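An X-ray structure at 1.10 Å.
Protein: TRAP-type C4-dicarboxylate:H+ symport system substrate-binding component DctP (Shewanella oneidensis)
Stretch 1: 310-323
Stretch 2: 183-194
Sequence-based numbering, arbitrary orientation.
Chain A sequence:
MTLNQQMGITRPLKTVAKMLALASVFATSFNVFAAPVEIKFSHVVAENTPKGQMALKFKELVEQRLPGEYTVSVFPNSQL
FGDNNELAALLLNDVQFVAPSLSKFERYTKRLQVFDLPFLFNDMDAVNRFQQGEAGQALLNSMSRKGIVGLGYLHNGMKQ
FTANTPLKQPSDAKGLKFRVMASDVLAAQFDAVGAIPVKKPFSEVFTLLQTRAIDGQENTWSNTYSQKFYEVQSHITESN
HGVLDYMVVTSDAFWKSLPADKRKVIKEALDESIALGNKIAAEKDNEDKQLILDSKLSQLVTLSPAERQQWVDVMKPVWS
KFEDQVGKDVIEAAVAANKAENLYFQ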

# COMPACT_ATOMS: atom_id res chain seq x y z
N GLN A 310 -13.81 13.80 15.08
CA GLN A 310 -13.64 12.97 16.28
C GLN A 310 -12.58 11.89 16.02
O GLN A 310 -11.73 11.61 16.86
CB GLN A 310 -14.96 12.34 16.71
CG GLN A 310 -15.94 13.36 17.28
CD GLN A 310 -17.28 12.81 17.74
OE1 GLN A 310 -17.75 11.76 17.31
NE2 GLN A 310 -17.93 13.56 18.59
N TRP A 311 -12.65 11.27 14.84
CA TRP A 311 -11.64 10.29 14.47
C TRP A 311 -10.24 10.91 14.34
O TRP A 311 -9.24 10.33 14.78
CB TRP A 311 -12.04 9.62 13.15
CG TRP A 311 -13.03 8.49 13.25
CD1 TRP A 311 -14.37 8.53 13.00
CD2 TRP A 311 -12.73 7.14 13.62
NE1 TRP A 311 -14.91 7.28 13.18
CE2 TRP A 311 -13.92 6.41 13.55
CE3 TRP A 311 -11.55 6.49 13.98
CZ2 TRP A 311 -13.97 5.04 13.86
CZ3 TRP A 311 -11.60 5.13 14.27
CH2 TRP A 311 -12.79 4.43 14.19
N VAL A 312 -10.15 12.07 13.71
CA VAL A 312 -8.86 12.74 13.58
C VAL A 312 -8.25 12.98 14.95
O VAL A 312 -7.07 12.68 15.19
CB VAL A 312 -9.00 14.07 12.83
CG1 VAL A 312 -7.69 14.85 12.84
CG2 VAL A 312 -9.46 13.82 11.41
N ASP A 313 -9.05 13.53 15.86
CA ASP A 313 -8.55 13.94 17.16
C ASP A 313 -8.02 12.77 17.99
O ASP A 313 -6.97 12.88 18.63
CB ASP A 313 -9.65 14.66 17.95
CG ASP A 313 -9.98 16.04 17.38
OD1 ASP A 313 -9.23 16.54 16.51
OD2 ASP A 313 -10.99 16.63 17.82
N VAL A 314 -8.75 11.66 17.99
CA VAL A 314 -8.35 10.50 18.78
C VAL A 314 -7.10 9.81 18.21
O VAL A 314 -6.40 9.08 18.92
CB VAL A 314 -9.52 9.50 18.90
CG1 VAL A 314 -9.71 8.71 17.62
CG2 VAL A 314 -9.31 8.57 20.05
N MET A 315 -6.79 10.06 16.94
CA MET A 315 -5.64 9.45 16.28
C MET A 315 -4.35 10.26 16.40
O MET A 315 -3.28 9.72 16.17
CB MET A 315 -5.95 9.17 14.80
CG MET A 315 -6.97 8.09 14.59
SD MET A 315 -6.43 6.52 15.27
CE MET A 315 -7.84 5.50 14.82
N LYS A 316 -4.44 11.54 16.74
CA LYS A 316 -3.25 12.39 16.83
C LYS A 316 -2.19 11.84 17.79
O LYS A 316 -1.01 11.96 17.51
CB LYS A 316 -3.63 13.83 17.16
CG LYS A 316 -4.23 14.59 16.00
CD LYS A 316 -3.18 14.96 14.97
CE LYS A 316 -3.75 15.79 13.83
NZ LYS A 316 -4.33 17.08 14.28
N PRO A 317 -2.60 11.22 18.92
CA PRO A 317 -1.55 10.65 19.78
C PRO A 317 -0.68 9.58 19.12
O PRO A 317 0.44 9.33 19.59
CB PRO A 317 -2.33 10.09 20.97
CG PRO A 317 -3.54 10.95 21.04
CD PRO A 317 -3.91 11.17 19.58
N VAL A 318 -1.15 8.95 18.05
CA VAL A 318 -0.31 8.00 17.32
C VAL A 318 0.88 8.74 16.70
O VAL A 318 2.00 8.24 16.69
CB VAL A 318 -1.12 7.27 16.22
CG1 VAL A 318 -0.22 6.36 15.40
CG2 VAL A 318 -2.28 6.49 16.85
N TRP A 319 0.63 9.94 16.19
CA TRP A 319 1.74 10.73 15.66
C TRP A 319 2.74 11.04 16.77
O TRP A 319 3.95 10.97 16.57
CB TRP A 319 1.25 12.04 15.07
CG TRP A 319 0.18 12.01 14.01
CD1 TRP A 319 -0.70 11.00 13.69
CD2 TRP A 319 -0.14 13.11 13.15
NE1 TRP A 319 -1.54 11.43 12.69
CE2 TRP A 319 -1.21 12.71 12.34
CE3 TRP A 319 0.37 14.40 13.00
CZ2 TRP A 319 -1.78 13.55 11.39
CZ3 TRP A 319 -0.18 15.23 12.05
CH2 TRP A 319 -1.25 14.81 11.26
N SER A 320 2.23 11.37 17.96
CA SER A 320 3.11 11.69 19.09
C SER A 320 3.96 10.48 19.49
O SER A 320 5.13 10.62 19.85
CB SER A 320 2.28 12.19 20.26
OG SER A 320 1.59 13.35 19.84
N LYS A 321 3.37 9.29 19.44
CA LYS A 321 4.11 8.08 19.78
C LYS A 321 5.30 7.84 18.85
O LYS A 321 6.34 7.36 19.27
CB LYS A 321 3.16 6.89 19.73
CG LYS A 321 3.79 5.55 20.07
CD LYS A 321 2.75 4.44 20.05
CE LYS A 321 3.40 3.08 20.13
NZ LYS A 321 4.06 2.85 21.43
N PHE A 322 5.14 8.18 17.58
CA PHE A 322 6.16 7.89 16.58
C PHE A 322 7.01 9.09 16.16
O PHE A 322 7.92 8.96 15.33
CB PHE A 322 5.52 7.21 15.36
CG PHE A 322 5.09 5.82 15.65
CD1 PHE A 322 5.99 4.79 15.54
CD2 PHE A 322 3.81 5.55 16.10
CE1 PHE A 322 5.61 3.51 15.83
CE2 PHE A 322 3.43 4.27 16.41
CZ PHE A 322 4.33 3.25 16.28
N GLU A 323 6.74 10.25 16.73
CA GLU A 323 7.38 11.47 16.24
C GLU A 323 8.92 11.36 16.24
O GLU A 323 9.58 11.81 15.30
CB GLU A 323 6.93 12.68 17.05
CG GLU A 323 7.46 13.99 16.53
CD GLU A 323 7.19 15.08 17.50
OE1 GLU A 323 6.01 15.47 17.61
OE2 GLU A 323 8.17 15.51 18.17
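Stretch 2, residues 183-194: SDVLAAQFDAVG

Stretch 1 is helical throughout, with a kink where the N atoms of Pro317 and Val318 make no bond to the preceding turn; Val318 N instead reaches Met315 O at 2.9 Å. Stretch 2 starts with Ser183 as N-cap, its OG accepting from Leu186 N at 3.1 Å, runs as a helix from Asp184, and closes in a type I turn from Asp191 to Gly194. The two helices run in roughly opposed directions, at 140°, with axes 8.9 Å apart at closest approach. Trp311 opens the contact, its CZ3 4.0 Å from Val193 CG1. Val314 CG1 lies 3.7 Å from that same CG1 of Val193, and a water donates to both Val314 O (2.7 Å) and Ala192 O (2.9 Å), linking the backbones. Met315 points its CB sideways, but its end comes nearer: CE is 3.3 Å from Gln189 O and 3.8 Å from Val193 CG1. Val318, directed toward stretch 2, places CG2 3.9 Å from Ala192 CB and CG1 4.0 Å from Val185 CG1. Lys321 CD lies 4.2 Å from Ala188 CB. Phe322 takes Val185 CG2 over one ring face, 3.6 Å from the centroid and 5° off the normal, while Ala188 CB meets the ring edge, 3.8 Å from CE2. No direct hydrogen bond crosses; the packing is mainly apolar, burying 507 Å² in total.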

# COMPACT_ATOMS: atom_id res chain seq x y z
N SER A 183 2.68 -3.51 10.55
CA SER A 183 3.16 -2.18 10.89
C SER A 183 2.83 -1.85 12.33
O SER A 183 1.68 -1.94 12.75
CB SER A 183 2.47 -1.15 10.00
OG SER A 183 2.59 0.15 10.55
N ASP A 184 3.84 -1.44 13.09
CA ASP A 184 3.61 -0.96 14.45
C ASP A 184 2.73 0.30 14.48
O ASP A 184 1.99 0.53 15.44
CB ASP A 184 4.94 -0.62 15.14
CG ASP A 184 5.78 -1.83 15.47
OD1 ASP A 184 5.22 -2.94 15.59
OD2 ASP A 184 7.00 -1.65 15.67
N VAL A 185 2.83 1.15 13.46
CA VAL A 185 2.01 2.35 13.43
C VAL A 185 0.54 1.96 13.27
O VAL A 185 -0.33 2.52 13.95
CB VAL A 185 2.44 3.33 12.30
CG1 VAL A 185 1.48 4.50 12.23
CG2 VAL A 185 3.86 3.83 12.51
N LEU A 186 0.25 1.01 12.37
CA LEU A 186 -1.14 0.62 12.15
C LEU A 186 -1.70 -0.11 13.37
O LEU A 186 -2.87 0.06 13.70
CB LEU A 186 -1.27 -0.20 10.86
CG LEU A 186 -0.79 0.56 9.63
CD1 LEU A 186 -0.94 -0.31 8.40
CD2 LEU A 186 -1.54 1.88 9.45
N ALA A 187 -0.88 -0.88 14.07
CA ALA A 187 -1.33 -1.49 15.32
C ALA A 187 -1.69 -0.37 16.31
O ALA A 187 -2.73 -0.43 16.98
CB ALA A 187 -0.26 -2.39 15.90
N ALA A 188 -0.84 0.64 16.42
CA ALA A 188 -1.08 1.74 17.34
C ALA A 188 -2.35 2.52 16.98
O ALA A 188 -3.08 2.97 17.87
CB ALA A 188 0.12 2.67 17.37
N GLN A 189 -2.63 2.66 15.68
CA GLN A 189 -3.85 3.30 15.22
C GLN A 189 -5.06 2.63 15.85
O GLN A 189 -5.97 3.28 16.35
CB GLN A 189 -3.90 3.22 13.68
CG GLN A 189 -5.19 3.70 13.07
CD GLN A 189 -5.18 3.51 11.58
OE1 GLN A 189 -4.73 4.37 10.83
NE2 GLN A 189 -5.64 2.35 11.13
N PHE A 190 -5.12 1.30 15.79
CA PHE A 190 -6.25 0.59 16.38
C PHE A 190 -6.20 0.56 17.91
O PHE A 190 -7.24 0.68 18.55
CB PHE A 190 -6.43 -0.79 15.74
CG PHE A 190 -6.97 -0.70 14.34
CD1 PHE A 190 -8.30 -0.37 14.13
CD2 PHE A 190 -6.15 -0.88 13.23
CE1 PHE A 190 -8.80 -0.25 12.86
CE2 PHE A 190 -6.66 -0.76 11.95
CZ PHE A 190 -7.98 -0.46 11.77
N ASP A 191 -5.01 0.45 18.50
CA ASP A 191 -4.88 0.58 19.96
C ASP A 191 -5.49 1.89 20.45
O ASP A 191 -6.06 1.95 21.54
CB ASP A 191 -3.40 0.58 20.40
CG ASP A 191 -2.70 -0.76 20.25
OD1 ASP A 191 -3.37 -1.81 20.23
OD2 ASP A 191 -1.45 -0.73 20.18
N ALA A 192 -5.34 2.96 19.67
CA ALA A 192 -5.76 4.30 20.08
C ALA A 192 -7.26 4.41 20.32
O ALA A 192 -7.72 5.31 21.02
CB ALA A 192 -5.31 5.32 19.05
N VAL A 193 -8.03 3.50 19.72
CA VAL A 193 -9.48 3.47 19.89
C VAL A 193 -9.94 2.20 20.62
O VAL A 193 -11.13 1.87 20.62
CB VAL A 193 -10.23 3.65 18.54
CG1 VAL A 193 -9.96 5.04 17.96
CG2 VAL A 193 -9.85 2.56 17.53
N GLY A 194 -9.02 1.52 21.27
CA GLY A 194 -9.38 0.35 22.06
C GLY A 194 -9.77 -0.85 21.22
O GLY A 194 -10.39 -1.79 21.72
O HOH W 1 -6.30 7.85 21.35